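PDB 3M6L: transketolase from Campylobacter jejuni, which belongs to the thiamine diphosphate-dependent transketolase family and binds thiamine diphosphate, a calcium ion and ribose-5-phosphate in a two-chain assembly. Local coordinates for residues 443-448 with 497-502; 416-421 with 456-461. One frame throughout, in Å; residues are numbered along the deposited sequence.

Overall arrangement
Contacts 1 and 2 sit at the ends of neighbouring strands of one parallel sheet in the pyrimidine binding domain. Their centres are about 8 Å apart. Strand 439-443 lies between strands 411-417 and 496-499, and Thr443 joins the two contacts: Thr443 O lies 2.7 Å from Phe418 N, a probable hydrogen bond. The ring of His444 also packs on that of Phe417. Both contacts reach ribose-5-phosphate, at different parts. Residues 443-448 with 497-502 hold its phosphate, and residues 416-421 with 456-461 meet its O1 end and the pyrimidine ring of thiamine diphosphate. The side chain of His444 is about 9 Å from that cofactor. The second subunit contributes several residues, among them His259, which bonds to both ligands.

Contact 1 of 2, residues 443-448 with 497-502; sequences THDSIG and AFVLSR. With R5P (ribose-5-phosphate), chain F.
Thr443, the last residue of strand 439-443, meets Leu500 of segment 497-502. Thr443 CG2 rests on Leu500 CD1 at 4.1 Å. Thr443 OG1 also bonds to Asn372. The His444 ring is bonded at both nitrogens, ND1 to Thr443 OG1 (2.7 Å, somewhat out of the ring plane) and NE2 to O2P of ribose-5-phosphate (2.7 Å), which together fix its rotation. CG of Arg502 sits over one face of this ring near the rim, 4.0 Å from the centroid, in a CH-pi contact. The Arg502 chain is extended from CG to NE (chi2 180°, chi3 -175°), carrying the guanidinium to the phosphate. There Arg502 NE joins His444 NE2 on O2P, at 2.6 Å, and Arg502 NH1 bonds to O3P at 2.8 Å. CB of Asp445 points to the other segment and lies 3.3 Å from CG1 of Val499, a tight contact. Asp445 N makes a weak bond to Leu500 O at 3.3 Å. Its OD2 forms a salt bridge with Arg475, while OD1 takes a water that also accepts from Arg502 N. A second water links Gly448 O to Arg502 NH2. This is a phosphate-binding site at the C-terminal ends of parallel strands, in a transketolase pyrimidine binding domain.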
loop_
_atom_site.group_PDB
_atom_site.type_symbol
_atom_site.label_atom_id
_atom_site.label_comp_id
_atom_site.label_asym_id
_atom_site.label_seq_id
_atom_site.Cartn_x
_atom_site.Cartn_y
_atom_site.Cartn_z
ATOM N N THR A 443 -7.118 -12.145 8.414
ATOM C CA THR A 443 -8.363 -12.866 8.368
ATOM C C THR A 443 -9.218 -12.521 7.120
ATOM O O THR A 443 -8.911 -11.603 6.266
ATOM C CB THR A 443 -9.163 -12.684 9.706
ATOM O OG1 THR A 443 -9.808 -11.416 9.740
ATOM C CG2 THR A 443 -8.225 -12.887 10.905
ATOM N N HIS A 444 -10.350 -13.181 6.971
ATOM C CA HIS A 444 -11.311 -12.907 5.904
ATOM C C HIS A 444 -10.665 -13.072 4.559
ATOM O O HIS A 444 -10.631 -12.169 3.728
ATOM C CB HIS A 444 -11.888 -11.518 6.093
ATOM C CG HIS A 444 -12.764 -11.404 7.306
ATOM N ND1 HIS A 444 -12.270 -11.558 8.584
ATOM C CD2 HIS A 444 -14.043 -10.972 7.424
ATOM C CE1 HIS A 444 -13.286 -11.404 9.433
ATOM N NE2 HIS A 444 -14.351 -10.976 8.765
ATOM N N ASP A 445 -10.157 -14.242 4.397
ATOM C CA ASP A 445 -9.219 -14.538 3.316
ATOM C C ASP A 445 -9.785 -14.743 1.895
ATOM O O ASP A 445 -8.903 -14.858 0.957
ATOM C CB ASP A 445 -8.329 -15.785 3.625
ATOM C CG ASP A 445 -9.081 -17.105 3.615
ATOM O OD1 ASP A 445 -10.301 -17.146 3.916
ATOM O OD2 ASP A 445 -8.472 -18.116 3.190
ATOM N N SER A 446 -11.096 -14.748 1.680
ATOM C CA SER A 446 -11.575 -15.153 0.345
ATOM C C SER A 446 -12.923 -14.641 0.056
ATOM O O SER A 446 -13.477 -13.893 0.850
ATOM C CB SER A 446 -11.584 -16.690 0.252
ATOM O OG SER A 446 -12.749 -17.184 0.866
ATOM N N ILE A 447 -13.421 -14.932 -1.143
ATOM C CA ILE A 447 -14.844 -14.774 -1.437
ATOM C C ILE A 447 -15.834 -15.294 -0.377
ATOM O O ILE A 447 -16.915 -14.795 -0.322
ATOM C CB ILE A 447 -15.172 -15.354 -2.878
ATOM C CG1 ILE A 447 -14.675 -16.767 -3.017
ATOM C CG2 ILE A 447 -14.642 -14.439 -3.950
ATOM C CD1 ILE A 447 -15.391 -17.485 -4.183
ATOM N N GLY A 448 -15.357 -16.190 0.497
ATOM C CA GLY A 448 -16.106 -16.654 1.659
ATOM C C GLY A 448 -16.573 -15.560 2.599
ATOM O O GLY A 448 -17.474 -15.766 3.405
ATOM N N ALA A 497 3.101 -14.696 7.546
ATOM C CA ALA A 497 1.736 -14.266 7.489
ATOM C C ALA A 497 0.850 -15.467 7.733
ATOM O O ALA A 497 1.184 -16.572 7.237
ATOM C CB ALA A 497 1.378 -13.581 6.083
ATOM N N PHE A 498 -0.254 -15.226 8.400
ATOM C CA PHE A 498 -1.278 -16.207 8.657
ATOM C C PHE A 498 -2.573 -15.770 7.956
ATOM O O PHE A 498 -3.162 -14.717 8.254
ATOM C CB PHE A 498 -1.517 -16.387 10.194
ATOM C CG PHE A 498 -0.329 -16.958 10.842
ATOM C CD1 PHE A 498 -0.144 -18.317 11.051
ATOM C CD2 PHE A 498 0.640 -16.106 11.282
ATOM C CE1 PHE A 498 1.053 -18.753 11.629
ATOM C CE2 PHE A 498 1.794 -16.555 11.834
ATOM C CZ PHE A 498 2.001 -17.883 12.042
ATOM N N VAL A 499 -2.991 -16.560 6.971
ATOM C CA VAL A 499 -4.116 -16.274 6.117
ATOM C C VAL A 499 -5.258 -17.126 6.539
ATOM O O VAL A 499 -5.195 -18.363 6.416
ATOM C CB VAL A 499 -3.820 -16.516 4.625
ATOM C CG1 VAL A 499 -5.065 -16.322 3.721
ATOM C CG2 VAL A 499 -2.655 -15.584 4.301
ATOM N N LEU A 500 -6.300 -16.488 7.119
ATOM C CA LEU A 500 -7.301 -17.211 7.983
ATOM C C LEU A 500 -8.717 -16.920 7.485
ATOM O O LEU A 500 -9.021 -15.815 7.016
ATOM C CB LEU A 500 -7.148 -16.710 9.437
ATOM C CG LEU A 500 -5.767 -16.837 9.983
ATOM C CD1 LEU A 500 -5.423 -15.917 11.204
ATOM C CD2 LEU A 500 -5.342 -18.254 10.205
ATOM N N SER A 501 -9.653 -17.852 7.747
ATOM C CA SER A 501 -11.002 -17.729 7.280
ATOM C C SER A 501 -11.919 -16.980 8.219
ATOM O O SER A 501 -11.709 -17.046 9.491
ATOM C CB SER A 501 -11.617 -19.103 7.016
ATOM O OG SER A 501 -11.843 -19.754 8.285
ATOM N N ARG A 502 -12.933 -16.358 7.642
ATOM C CA ARG A 502 -14.091 -15.834 8.389
ATOM C C ARG A 502 -14.973 -16.981 8.811
ATOM O O ARG A 502 -15.509 -17.002 9.893
ATOM C CB ARG A 502 -14.888 -14.873 7.508
ATOM C CG ARG A 502 -16.029 -14.162 8.194
ATOM C CD ARG A 502 -16.821 -13.182 7.265
ATOM N NE ARG A 502 -17.829 -12.437 8.011
ATOM C CZ ARG A 502 -19.144 -12.629 7.924
ATOM N NH1 ARG A 502 -19.960 -11.874 8.676
ATOM N NH2 ARG A 502 -19.668 -13.544 7.077
HETATM C C1 R5P F . -15.780 -3.385 6.656
HETATM O O1 R5P F . -16.255 -2.211 5.916
HETATM C C2 R5P F . -16.824 -3.883 7.666
HETATM O O2 R5P F . -16.846 -3.142 8.902
HETATM C C3 R5P F . -16.923 -5.410 7.938
HETATM O O3 R5P F . -18.194 -5.578 7.324
HETATM C C4 R5P F . -17.217 -6.045 9.336
HETATM O O4 R5P F . -16.500 -5.325 10.359
HETATM C C5 R5P F . -17.043 -7.612 9.402
HETATM O O5 R5P F . -17.830 -8.341 10.428
HETATM P P R5P F . -17.569 -9.937 10.770
HETATM O O1P R5P F . -16.600 -10.136 12.064
HETATM O O2P R5P F . -16.896 -10.450 9.386
HETATM O O3P R5P F . -18.787 -10.786 10.957
HETATM O O HOH W 1 -12.773 -16.138 4.753
HETATM O O HOH W 2 -19.136 -15.569 5.358
#

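Contact 2 of 2, residues 416-421 with 456-461. With TPP (thiamine diphosphate), chain C; R5P (ribose-5-phosphate), chain F.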
loop_
_atom_site.group_PDB
_atom_site.type_symbol
_atom_site.label_atom_id
_atom_site.label_comp_id
_atom_site.label_asym_id
_atom_site.label_seq_id
_atom_site.Cartn_x
_atom_site.Cartn_y
_atom_site.Cartn_z
ATOM N N THR A 416 -5.062 -7.345 10.317
ATOM C CA THR A 416 -6.152 -6.746 9.573
ATOM C C THR A 416 -6.808 -7.818 8.699
ATOM O O THR A 416 -6.442 -8.992 8.738
ATOM C CB THR A 416 -5.695 -5.455 8.742
ATOM O OG1 THR A 416 -6.830 -4.821 8.150
ATOM C CG2 THR A 416 -4.565 -5.957 7.809
ATOM N N PHE A 417 -7.812 -7.373 7.952
ATOM C CA PHE A 417 -8.426 -8.249 6.951
ATOM C C PHE A 417 -7.377 -8.434 5.876
ATOM O O PHE A 417 -6.642 -7.477 5.518
ATOM C CB PHE A 417 -9.698 -7.649 6.339
ATOM C CG PHE A 417 -10.876 -7.505 7.218
ATOM C CD1 PHE A 417 -11.099 -8.382 8.263
ATOM C CD2 PHE A 417 -11.817 -6.473 6.979
ATOM C CE1 PHE A 417 -12.256 -8.219 8.992
ATOM C CE2 PHE A 417 -12.926 -6.364 7.725
ATOM C CZ PHE A 417 -13.121 -7.245 8.720
ATOM N N PHE A 418 -7.344 -9.610 5.245
ATOM C CA PHE A 418 -6.324 -9.895 4.206
ATOM C C PHE A 418 -6.364 -8.873 3.050
ATOM O O PHE A 418 -5.340 -8.517 2.493
ATOM C CB PHE A 418 -6.513 -11.324 3.686
ATOM C CG PHE A 418 -5.425 -11.917 2.863
ATOM C CD1 PHE A 418 -4.045 -11.554 3.007
ATOM C CD2 PHE A 418 -5.734 -12.910 1.914
ATOM C CE1 PHE A 418 -3.086 -12.154 2.230
ATOM C CE2 PHE A 418 -4.752 -13.502 1.236
ATOM C CZ PHE A 418 -3.436 -13.134 1.366
ATOM N N ILE A 419 -7.560 -8.429 2.679
ATOM C CA ILE A 419 -7.661 -7.449 1.549
ATOM C C ILE A 419 -6.888 -6.209 1.897
ATOM O O ILE A 419 -6.228 -5.563 1.076
ATOM C CB ILE A 419 -9.158 -7.146 1.161
ATOM C CG1 ILE A 419 -9.196 -6.241 -0.098
ATOM C CG2 ILE A 419 -9.814 -6.479 2.295
ATOM C CD1 ILE A 419 -8.414 -6.778 -1.285
ATOM N N PHE A 420 -6.893 -5.826 3.163
ATOM C CA PHE A 420 -6.191 -4.575 3.553
ATOM C C PHE A 420 -4.717 -4.758 3.926
ATOM O O PHE A 420 -4.010 -3.822 4.313
ATOM C CB PHE A 420 -7.023 -3.798 4.603
ATOM C CG PHE A 420 -8.485 -3.538 4.180
ATOM C CD1 PHE A 420 -8.786 -3.050 2.951
ATOM C CD2 PHE A 420 -9.520 -3.873 4.998
ATOM C CE1 PHE A 420 -10.118 -2.822 2.539
ATOM C CE2 PHE A 420 -10.818 -3.649 4.610
ATOM C CZ PHE A 420 -11.099 -3.201 3.376
ATOM N N SER A 421 -4.204 -5.956 3.691
ATOM C CA SER A 421 -2.783 -6.193 3.653
ATOM C C SER A 421 -2.150 -5.239 2.637
ATOM O O SER A 421 -0.980 -4.838 2.817
ATOM C CB SER A 421 -2.376 -7.614 3.414
ATOM O OG SER A 421 -2.691 -7.985 2.086
ATOM N N HIS A 456 -13.915 -6.237 -0.543
ATOM C CA HIS A 456 -13.501 -6.929 0.653
ATOM C C HIS A 456 -13.134 -8.390 0.424
ATOM O O HIS A 456 -12.929 -9.082 1.431
ATOM C CB HIS A 456 -14.608 -6.834 1.711
ATOM C CG HIS A 456 -14.733 -5.434 2.260
ATOM N ND1 HIS A 456 -14.772 -5.130 3.612
ATOM C CD2 HIS A 456 -14.815 -4.274 1.606
ATOM C CE1 HIS A 456 -14.857 -3.801 3.726
ATOM N NE2 HIS A 456 -14.903 -3.281 2.526
ATOM N N GLN A 457 -13.037 -8.858 -0.812
ATOM C CA GLN A 457 -12.769 -10.276 -1.089
ATOM C C GLN A 457 -11.436 -10.344 -1.733
ATOM O O GLN A 457 -11.237 -9.944 -2.907
ATOM C CB GLN A 457 -13.932 -10.899 -1.955
ATOM C CG GLN A 457 -15.252 -11.012 -1.208
ATOM C CD GLN A 457 -16.412 -11.221 -2.110
ATOM O OE1 GLN A 457 -16.250 -11.181 -3.329
ATOM N NE2 GLN A 457 -17.605 -11.471 -1.572
ATOM N N PRO A 458 -10.465 -10.922 -1.025
ATOM C CA PRO A 458 -9.126 -11.116 -1.608
ATOM C C PRO A 458 -9.227 -12.023 -2.844
ATOM O O PRO A 458 -10.123 -12.876 -2.920
ATOM C CB PRO A 458 -8.371 -11.810 -0.526
ATOM C CG PRO A 458 -8.990 -11.372 0.744
ATOM C CD PRO A 458 -10.494 -11.310 0.412
ATOM N N ILE A 459 -8.358 -11.714 -3.798
ATOM C CA ILE A 459 -8.169 -12.481 -5.024
ATOM C C ILE A 459 -6.688 -12.665 -5.304
ATOM O O ILE A 459 -6.258 -13.769 -5.515
ATOM C CB ILE A 459 -8.848 -11.791 -6.295
ATOM C CG1 ILE A 459 -10.334 -11.562 -6.077
ATOM C CG2 ILE A 459 -8.640 -12.699 -7.535
ATOM C CD1 ILE A 459 -11.214 -12.866 -5.997
ATOM N N GLU A 460 -5.943 -11.550 -5.450
ATOM C CA GLU A 460 -4.533 -11.596 -5.774
ATOM C C GLU A 460 -3.517 -11.519 -4.637
ATOM O O GLU A 460 -2.273 -11.563 -4.848
ATOM C CB GLU A 460 -4.267 -10.438 -6.791
ATOM C CG GLU A 460 -4.339 -9.004 -6.166
ATOM C CD GLU A 460 -5.723 -8.402 -6.047
ATOM O OE1 GLU A 460 -6.765 -9.090 -5.880
ATOM O OE2 GLU A 460 -5.830 -7.140 -6.143
ATOM N N GLN A 461 -3.982 -11.335 -3.407
ATOM C CA GLN A 461 -3.122 -11.127 -2.290
ATOM C C GLN A 461 -2.242 -12.351 -1.938
ATOM O O GLN A 461 -1.097 -12.191 -1.601
ATOM C CB GLN A 461 -3.850 -10.598 -1.021
ATOM C CG GLN A 461 -4.405 -9.139 -1.256
ATOM C CD GLN A 461 -5.592 -9.060 -2.268
ATOM O OE1 GLN A 461 -6.355 -10.001 -2.449
ATOM N NE2 GLN A 461 -5.673 -7.925 -2.996
HETATM N "N1'" TPP C . -9.290 -0.756 6.675
HETATM C "C2'" TPP C . -9.710 -0.214 5.534
HETATM C CM2 TPP C . -8.662 0.442 4.656
HETATM N "N3'" TPP C . -10.971 -0.200 5.048
HETATM C "C4'" TPP C . -11.928 -0.844 5.723
HETATM N "N4'" TPP C . -13.131 -0.860 5.196
HETATM C "C5'" TPP C . -11.569 -1.452 7.049
HETATM C "C6'" TPP C . -10.236 -1.379 7.452
HETATM C "C7'" TPP C . -12.660 -2.156 7.944
HETATM N N3 TPP C . -13.609 -1.084 8.547
HETATM C C2 TPP C . -14.845 -0.622 8.112
HETATM S S1 TPP C . -15.618 0.748 8.929
HETATM C C5 TPP C . -14.275 0.674 10.056
HETATM C C4 TPP C . -13.299 -0.349 9.645
HETATM C CM4 TPP C . -12.050 -0.469 10.426
HETATM C C6 TPP C . -14.088 1.562 11.262
HETATM C C7 TPP C . -15.311 2.246 11.852
HETATM O O7 TPP C . -15.266 3.370 11.069
HETATM P PA TPP C . -16.081 4.667 11.092
HETATM O O1A TPP C . -15.508 5.390 9.952
HETATM O O2A TPP C . -15.853 5.275 12.457
HETATM O O3A TPP C . -17.554 4.164 10.923
HETATM P PB TPP C . -18.915 4.151 11.783
HETATM O O1B TPP C . -19.977 4.327 10.775
HETATM O O2B TPP C . -18.859 5.176 12.881
HETATM O O3B TPP C . -18.983 2.855 12.520
HETATM C C1 R5P F . -15.780 -3.385 6.656
HETATM O O1 R5P F . -16.255 -2.211 5.916
HETATM C C2 R5P F . -16.824 -3.883 7.666
HETATM O O2 R5P F . -16.846 -3.142 8.902
HETATM C C3 R5P F . -16.923 -5.410 7.938
HETATM O O3 R5P F . -18.194 -5.578 7.324
HETATM C C4 R5P F . -17.217 -6.045 9.336
HETATM O O4 R5P F . -16.500 -5.325 10.359
HETATM C C5 R5P F . -17.043 -7.612 9.402
HETATM O O5 R5P F . -17.830 -8.341 10.428
HETATM P P R5P F . -17.569 -9.937 10.770
HETATM O O1P R5P F . -16.600 -10.136 12.064
HETATM O O2P R5P F . -16.896 -10.450 9.386
HETATM O O3P R5P F . -18.787 -10.786 10.957
HETATM O O HOH W 3 -10.214 -9.591 3.439
#
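The cofactor pocket of the pyrimidine binding domain is walled here by the turn after strand 411-417 and the loop that leads into helix 461-467. Phe420 and His456 meet edge to face: CZ of Phe420 points at the imidazole, with the ring planes at 85°. One face of Phe420 lies against the aminopyrimidine of thiamine diphosphate, its CE2 3.2 Å from C4'. CG2 of Ile419 backs the opposite face over its centre. The phenyl ring is thus held flat between cofactor and protein. CE1 of His456 lies 3.0 Å from O1 of ribose-5-phosphate, and His104 of the second subunit stacks on the His456 ring. As in other transketolases, an aromatic ring packs on the aminopyrimidine of a cofactor bound between two subunits. Away from the ligands, CG of Phe418 is anti to the backbone N (chi1 -167°), which lays its ring against Pro458 and Gln461. CB of Gln461 sits over one face of this ring, 3.7 Å from the centroid, and CB of Pro458 touches CD2. The amide of Gln461 stands steeply to the ring, its plane 80° away. OE1 accepts from Ile459 N at 3.0 Å, in the carbonyl plane, while NE2 lies 3.4 Å from CD1 of Ile419. Phe418 O is gripped by two donors, the backbone N and OG of Ser421, with OG at 2.7 Å.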